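Transcobalamin-1 (Homo sapiens, PDB 4KKI) binds vitamin B12 with femtomolar affinity as a secreted glycoprotein and protects it from the acidic environment of the stomach. Local coordinates at residues S218-K232 and A250-W263. Numbering follows the deposited sequence.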
loop_
_atom_site.group_PDB
_atom_site.type_symbol
_atom_site.label_atom_id
_atom_site.label_comp_id
_atom_site.label_asym_id
_atom_site.label_seq_id
_atom_site.Cartn_x
_atom_site.Cartn_y
_atom_site.Cartn_z
ATOM N N SER A 218 -13.792 -16.143 8.996
ATOM C CA SER A 218 -14.680 -15.122 9.545
ATOM C C SER A 218 -14.164 -14.604 10.882
ATOM O O SER A 218 -14.233 -13.407 11.163
ATOM C CB SER A 218 -16.099 -15.676 9.716
ATOM O OG SER A 218 -16.665 -16.022 8.464
ATOM N N ILE A 219 -13.654 -15.517 11.705
ATOM C CA ILE A 219 -13.078 -15.154 12.994
ATOM C C ILE A 219 -11.816 -14.313 12.801
ATOM O O ILE A 219 -11.611 -13.322 13.506
ATOM C CB ILE A 219 -12.776 -16.406 13.850
ATOM C CG1 ILE A 219 -14.082 -17.115 14.223
ATOM C CG2 ILE A 219 -12.002 -16.030 15.106
ATOM C CD1 ILE A 219 -13.892 -18.401 15.000
ATOM N N TYR A 220 -10.984 -14.707 11.838
ATOM C CA TYR A 220 -9.802 -13.929 11.476
ATOM C C TYR A 220 -10.203 -12.510 11.090
ATOM O O TYR A 220 -9.598 -11.539 11.543
ATOM C CB TYR A 220 -9.054 -14.566 10.298
ATOM C CG TYR A 220 -8.333 -15.857 10.607
ATOM C CD1 TYR A 220 -8.384 -16.427 11.873
ATOM C CD2 TYR A 220 -7.589 -16.503 9.627
ATOM C CE1 TYR A 220 -7.722 -17.606 12.151
ATOM C CE2 TYR A 220 -6.924 -17.681 9.895
ATOM C CZ TYR A 220 -6.993 -18.229 11.158
ATOM O OH TYR A 220 -6.330 -19.404 11.426
ATOM N N THR A 221 -11.226 -12.405 10.246
ATOM C CA THR A 221 -11.719 -11.113 9.785
ATOM C C THR A 221 -12.247 -10.279 10.946
ATOM O O THR A 221 -11.968 -9.084 11.039
ATOM C CB THR A 221 -12.835 -11.270 8.730
ATOM O OG1 THR A 221 -12.359 -12.066 7.640
ATOM C CG2 THR A 221 -13.261 -9.910 8.207
ATOM N N LYS A 222 -13.008 -10.920 11.828
ATOM C CA LYS A 222 -13.538 -10.264 13.020
ATOM C C LYS A 222 -12.427 -9.644 13.867
ATOM O O LYS A 222 -12.524 -8.491 14.284
ATOM C CB LYS A 222 -14.342 -11.259 13.858
ATOM C CG LYS A 222 -14.944 -10.667 15.121
ATOM C CD LYS A 222 -15.835 -11.674 15.829
ATOM C CE LYS A 222 -16.392 -11.111 17.129
ATOM N NZ LYS A 222 -15.321 -10.807 18.118
ATOM N N SER A 223 -11.373 -10.417 14.110
ATOM C CA SER A 223 -10.235 -9.952 14.895
ATOM C C SER A 223 -9.492 -8.807 14.203
ATOM O O SER A 223 -9.109 -7.827 14.845
ATOM C CB SER A 223 -9.276 -11.113 15.179
ATOM O OG SER A 223 -8.113 -10.668 15.856
ATOM N N LEU A 224 -9.294 -8.936 12.895
ATOM C CA LEU A 224 -8.606 -7.907 12.118
ATOM C C LEU A 224 -9.370 -6.582 12.088
ATOM O O LEU A 224 -8.765 -5.513 12.146
ATOM C CB LEU A 224 -8.327 -8.397 10.696
ATOM C CG LEU A 224 -7.254 -9.480 10.574
ATOM C CD1 LEU A 224 -7.121 -9.962 9.136
ATOM C CD2 LEU A 224 -5.922 -8.964 11.099
ATOM N N VAL A 225 -10.696 -6.659 12.001
ATOM C CA VAL A 225 -11.538 -5.465 12.017
ATOM C C VAL A 225 -11.409 -4.725 13.347
ATOM O O VAL A 225 -11.284 -3.500 13.382
ATOM C CB VAL A 225 -13.019 -5.813 11.754
ATOM C CG1 VAL A 225 -13.926 -4.631 12.087
ATOM C CG2 VAL A 225 -13.207 -6.245 10.310
ATOM N N GLU A 226 -11.427 -5.480 14.440
ATOM C CA GLU A 226 -11.241 -4.908 15.766
ATOM C C GLU A 226 -9.887 -4.213 15.899
ATOM O O GLU A 226 -9.803 -3.106 16.430
ATOM C CB GLU A 226 -11.401 -5.991 16.833
ATOM C CG GLU A 226 -12.797 -6.586 16.876
ATOM C CD GLU A 226 -12.857 -7.880 17.659
ATOM O OE1 GLU A 226 -11.785 -8.411 18.015
ATOM O OE2 GLU A 226 -13.978 -8.367 17.914
ATOM N N LYS A 227 -8.833 -4.861 15.406
ATOM C CA LYS A 227 -7.490 -4.284 15.438
ATOM C C LYS A 227 -7.383 -3.051 14.545
ATOM O O LYS A 227 -6.666 -2.103 14.867
ATOM C CB LYS A 227 -6.440 -5.316 15.017
ATOM C CG LYS A 227 -6.301 -6.496 15.960
ATOM C CD LYS A 227 -5.366 -7.549 15.381
ATOM C CE LYS A 227 -5.206 -8.727 16.326
ATOM N NZ LYS A 227 -4.516 -8.328 17.581
ATOM N N ILE A 228 -8.089 -3.069 13.419
ATOM C CA ILE A 228 -8.121 -1.914 12.531
ATOM C C ILE A 228 -8.795 -0.729 13.221
ATOM O O ILE A 228 -8.248 0.373 13.254
ATOM C CB ILE A 228 -8.832 -2.234 11.198
ATOM C CG1 ILE A 228 -7.939 -3.108 10.318
ATOM C CG2 ILE A 228 -9.180 -0.955 10.452
ATOM C CD1 ILE A 228 -8.611 -3.571 9.042
ATOM N N LEU A 229 -9.974 -0.966 13.789
ATOM C CA LEU A 229 -10.723 0.079 14.480
ATOM C C LEU A 229 -10.009 0.588 15.731
ATOM O O LEU A 229 -10.208 1.729 16.145
ATOM C CB LEU A 229 -12.128 -0.412 14.836
ATOM C CG LEU A 229 -13.119 -0.476 13.673
ATOM C CD1 LEU A 229 -14.395 -1.182 14.088
ATOM C CD2 LEU A 229 -13.420 0.926 13.172
ATOM N N SER A 230 -9.176 -0.260 16.328
ATOM C CA SER A 230 -8.406 0.127 17.507
ATOM C C SER A 230 -7.353 1.173 17.166
ATOM O O SER A 230 -6.798 1.817 18.055
ATOM C CB SER A 230 -7.728 -1.092 18.137
ATOM O OG SER A 230 -8.685 -1.997 18.656
ATOM N N GLU A 231 -7.074 1.332 15.876
ATOM C CA GLU A 231 -6.081 2.299 15.429
ATOM C C GLU A 231 -6.747 3.561 14.896
ATOM O O GLU A 231 -6.091 4.408 14.291
ATOM C CB GLU A 231 -5.177 1.690 14.353
ATOM C CG GLU A 231 -4.452 0.418 14.774
ATOM C CD GLU A 231 -3.377 0.658 15.822
ATOM O OE1 GLU A 231 -2.928 1.814 15.977
ATOM O OE2 GLU A 231 -2.979 -0.317 16.491
ATOM N N LYS A 232 -8.053 3.681 15.117
ATOM C CA LYS A 232 -8.786 4.868 14.688
ATOM C C LYS A 232 -8.427 6.058 15.568
ATOM O O LYS A 232 -8.540 5.997 16.792
ATOM C CB LYS A 232 -10.295 4.618 14.720
ATOM C CG LYS A 232 -11.137 5.789 14.227
ATOM C CD LYS A 232 -12.606 5.399 14.075
ATOM C CE LYS A 232 -13.284 5.194 15.422
ATOM N NZ LYS A 232 -13.421 6.473 16.177
ATOM N N ALA A 250 -11.732 -1.980 3.706
ATOM C CA ALA A 250 -11.864 -3.143 4.576
ATOM C C ALA A 250 -13.122 -3.056 5.439
ATOM O O ALA A 250 -13.833 -4.045 5.610
ATOM C CB ALA A 250 -10.628 -3.295 5.446
ATOM N N LEU A 251 -13.396 -1.868 5.972
ATOM C CA LEU A 251 -14.580 -1.664 6.801
ATOM C C LEU A 251 -15.861 -1.638 5.967
ATOM O O LEU A 251 -16.931 -2.010 6.455
ATOM C CB LEU A 251 -14.452 -0.380 7.630
ATOM C CG LEU A 251 -13.332 -0.350 8.676
ATOM C CD1 LEU A 251 -13.332 0.973 9.421
ATOM C CD2 LEU A 251 -13.459 -1.515 9.651
ATOM N N PHE A 252 -15.746 -1.196 4.716
ATOM C CA PHE A 252 -16.874 -1.201 3.784
ATOM C C PHE A 252 -17.459 -2.600 3.620
ATOM O O PHE A 252 -18.675 -2.772 3.584
ATOM C CB PHE A 252 -16.450 -0.687 2.401
ATOM C CG PHE A 252 -16.367 0.811 2.297
ATOM C CD1 PHE A 252 -16.673 1.618 3.382
ATOM C CD2 PHE A 252 -15.996 1.410 1.106
ATOM C CE1 PHE A 252 -16.600 2.994 3.279
ATOM C CE2 PHE A 252 -15.925 2.785 0.995
ATOM C CZ PHE A 252 -16.227 3.580 2.085
ATOM N N VAL A 253 -16.583 -3.596 3.520
ATOM C CA VAL A 253 -17.011 -4.955 3.211
ATOM C C VAL A 253 -17.162 -5.833 4.452
ATOM O O VAL A 253 -17.484 -7.016 4.343
ATOM C CB VAL A 253 -16.032 -5.641 2.233
ATOM C CG1 VAL A 253 -15.829 -4.774 0.997
ATOM C CG2 VAL A 253 -14.702 -5.923 2.917
ATOM N N SER A 254 -16.935 -5.255 5.628
ATOM C CA SER A 254 -16.970 -6.032 6.863
ATOM C C SER A 254 -17.887 -5.433 7.933
ATOM O O SER A 254 -17.535 -5.385 9.112
ATOM C CB SER A 254 -15.551 -6.233 7.410
ATOM O OG SER A 254 -14.905 -4.996 7.650
ATOM N N SER A 255 -19.073 -5.004 7.519
ATOM C CA SER A 255 -20.051 -4.421 8.432
ATOM C C SER A 255 -20.621 -5.442 9.408
ATOM O O SER A 255 -21.339 -5.093 10.330
ATOM C CB SER A 255 -21.189 -3.775 7.651
ATOM O OG SER A 255 -20.866 -3.668 6.281
ATOM N N ASP A 256 -20.288 -6.703 9.200
ATOM C CA ASP A 256 -20.734 -7.781 10.067
ATOM C C ASP A 256 -20.103 -7.691 11.447
ATOM O O ASP A 256 -20.621 -8.251 12.412
ATOM C CB ASP A 256 -20.353 -9.127 9.451
ATOM C CG ASP A 256 -21.238 -9.508 8.286
ATOM O OD1 ASP A 256 -22.115 -8.702 7.904
ATOM O OD2 ASP A 256 -21.048 -10.618 7.754
ATOM N N TYR A 257 -18.981 -6.987 11.537
ATOM C CA TYR A 257 -18.151 -7.063 12.729
ATOM C C TYR A 257 -18.041 -5.748 13.490
ATOM O O TYR A 257 -17.175 -5.597 14.350
ATOM C CB TYR A 257 -16.762 -7.584 12.357
ATOM C CG TYR A 257 -16.803 -8.794 11.451
ATOM C CD1 TYR A 257 -16.991 -10.069 11.969
ATOM C CD2 TYR A 257 -16.658 -8.663 10.074
ATOM C CE1 TYR A 257 -17.028 -11.179 11.145
ATOM C CE2 TYR A 257 -16.698 -9.767 9.242
ATOM C CZ TYR A 257 -16.881 -11.021 9.782
ATOM O OH TYR A 257 -16.921 -12.123 8.959
ATOM N N TYR A 258 -18.943 -4.823 13.203
ATOM C CA TYR A 258 -18.981 -3.577 13.944
ATOM C C TYR A 258 -20.329 -2.877 13.834
ATOM O O TYR A 258 -21.067 -3.077 12.880
ATOM C CB TYR A 258 -17.832 -2.659 13.522
ATOM C CG TYR A 258 -17.939 -2.104 12.127
ATOM C CD1 TYR A 258 -17.374 -2.766 11.048
ATOM C CD2 TYR A 258 -18.591 -0.911 11.889
ATOM C CE1 TYR A 258 -17.469 -2.255 9.773
ATOM C CE2 TYR A 258 -18.689 -0.394 10.622
ATOM C CZ TYR A 258 -18.126 -1.070 9.570
ATOM O OH TYR A 258 -18.233 -0.547 8.313
ATOM N N ASN A 259 -20.643 -2.065 14.834
ATOM C CA ASN A 259 -21.897 -1.325 14.873
ATOM C C ASN A 259 -21.706 0.065 14.288
ATOM O O ASN A 259 -20.584 0.461 13.978
ATOM C CB ASN A 259 -22.407 -1.217 16.312
ATOM C CG ASN A 259 -22.267 -2.520 17.081
ATOM O OD1 ASN A 259 -23.121 -3.402 16.991
ATOM N ND2 ASN A 259 -21.185 -2.644 17.843
ATOM N N GLU A 260 -22.801 0.807 14.147
ATOM C CA GLU A 260 -22.740 2.161 13.608
ATOM C C GLU A 260 -21.951 3.101 14.517
ATOM O O GLU A 260 -21.364 4.080 14.053
ATOM C CB GLU A 260 -24.147 2.722 13.380
ATOM C CG GLU A 260 -24.969 2.900 14.651
ATOM C CD GLU A 260 -26.045 3.960 14.507
ATOM O OE1 GLU A 260 -26.890 4.084 15.421
ATOM O OE2 GLU A 260 -26.044 4.674 13.482
ATOM N N ASN A 261 -21.941 2.801 15.811
ATOM C CA ASN A 261 -21.266 3.652 16.784
ATOM C C ASN A 261 -19.818 3.243 17.045
ATOM O O ASN A 261 -19.157 3.789 17.927
ATOM C CB ASN A 261 -22.064 3.724 18.092
ATOM C CG ASN A 261 -22.509 2.358 18.582
ATOM O OD1 ASN A 261 -21.812 1.360 18.401
ATOM N ND2 ASN A 261 -23.682 2.308 19.201
ATOM N N ASP A 262 -19.328 2.277 16.273
ATOM C CA ASP A 262 -17.923 1.898 16.338
ATOM C C ASP A 262 -17.120 2.725 15.342
ATOM O O ASP A 262 -15.904 2.868 15.473
ATOM C CB ASP A 262 -17.744 0.405 16.049
ATOM C CG ASP A 262 -18.335 -0.477 17.135
ATOM O OD1 ASP A 262 -18.407 -0.029 18.298
ATOM O OD2 ASP A 262 -18.723 -1.623 16.824
ATOM N N TRP A 263 -17.810 3.276 14.349
ATOM C CA TRP A 263 -17.153 4.042 13.298
ATOM C C TRP A 263 -18.097 5.031 12.629
ATOM O O TRP A 263 -19.182 4.665 12.182
ATOM C CB TRP A 263 -16.573 3.104 12.238
ATOM C CG TRP A 263 -15.863 3.820 11.130
ATOM C CD1 TRP A 263 -15.020 4.888 11.249
ATOM C CD2 TRP A 263 -15.944 3.527 9.730
ATOM N NE1 TRP A 263 -14.565 5.272 10.010
ATOM C CE2 TRP A 263 -15.118 4.453 9.061
ATOM C CE3 TRP A 263 -16.632 2.570 8.978
ATOM C CZ2 TRP A 263 -14.961 4.449 7.676
ATOM C CZ3 TRP A 263 -16.474 2.568 7.603
ATOM C CH2 TRP A 263 -15.646 3.498 6.966
HETATM O O HOH W 1 -16.241 5.696 17.712
#
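Tyr-257 lies against helix 213-229 of the alpha6-alpha6 barrel, where Thr-221 and Lys-222 receive its ring, and the contact illustrates how a loop leaving one barrel helix can pack along the helix before it. The chain leaves helix 244-252, turns through 253-262 and runs on toward helix 265-277, covering one side of the earlier helix by apolar packing.

One face of the Tyr-257 ring is turned to the helix backbone, with Lys-222 N 4.0 Å above its plane, offset toward the rim; Asp-256 CB sits over the opposite face. Lys-222 CB approaches CD1 of Tyr-257 to 3.5 Å, while CG2 of Thr-221 meets CE2 of the same ring at 3.6 Å, Thr-221 and Tyr-257 crossing at about a right angle. The phenol oxygen continues past Ser-218 to a hydrogen bond with Lys-199. With an alanine here the ring and its hydroxyl are gone, which would probably leave Lys-199 without this partner and a gap beside Thr-221 and Lys-222.

One helical turn on, Val-225 divides its methyls: CG2 rests against Ser-254, whereas CG1, set opposite the backbone N by chi1 of 167°, points between Leu-251 and Tyr-258. Leu-229 repeats this forking. Its CD1 lies 3.8 Å from CB of Tyr-258, and its CD2 packs on Leu-251 and Trp-263. The methyl CD1 of Leu-251 touches Leu-229 CD2 on one flank and on another lies over the centre of the Trp-263 ring, 3.6 Å above the plane. Deeper in the domain, Ile-228 CD1 touches Ala-250 CB, and helix 185-203 contributes Val-192 against that alanine. At the far end, Lys-232 CD reaches CD1 of Trp-263 at 3.8 Å, and a bend at chi3 (71°) brings its CE to 3.5 Å from Asp-262 O.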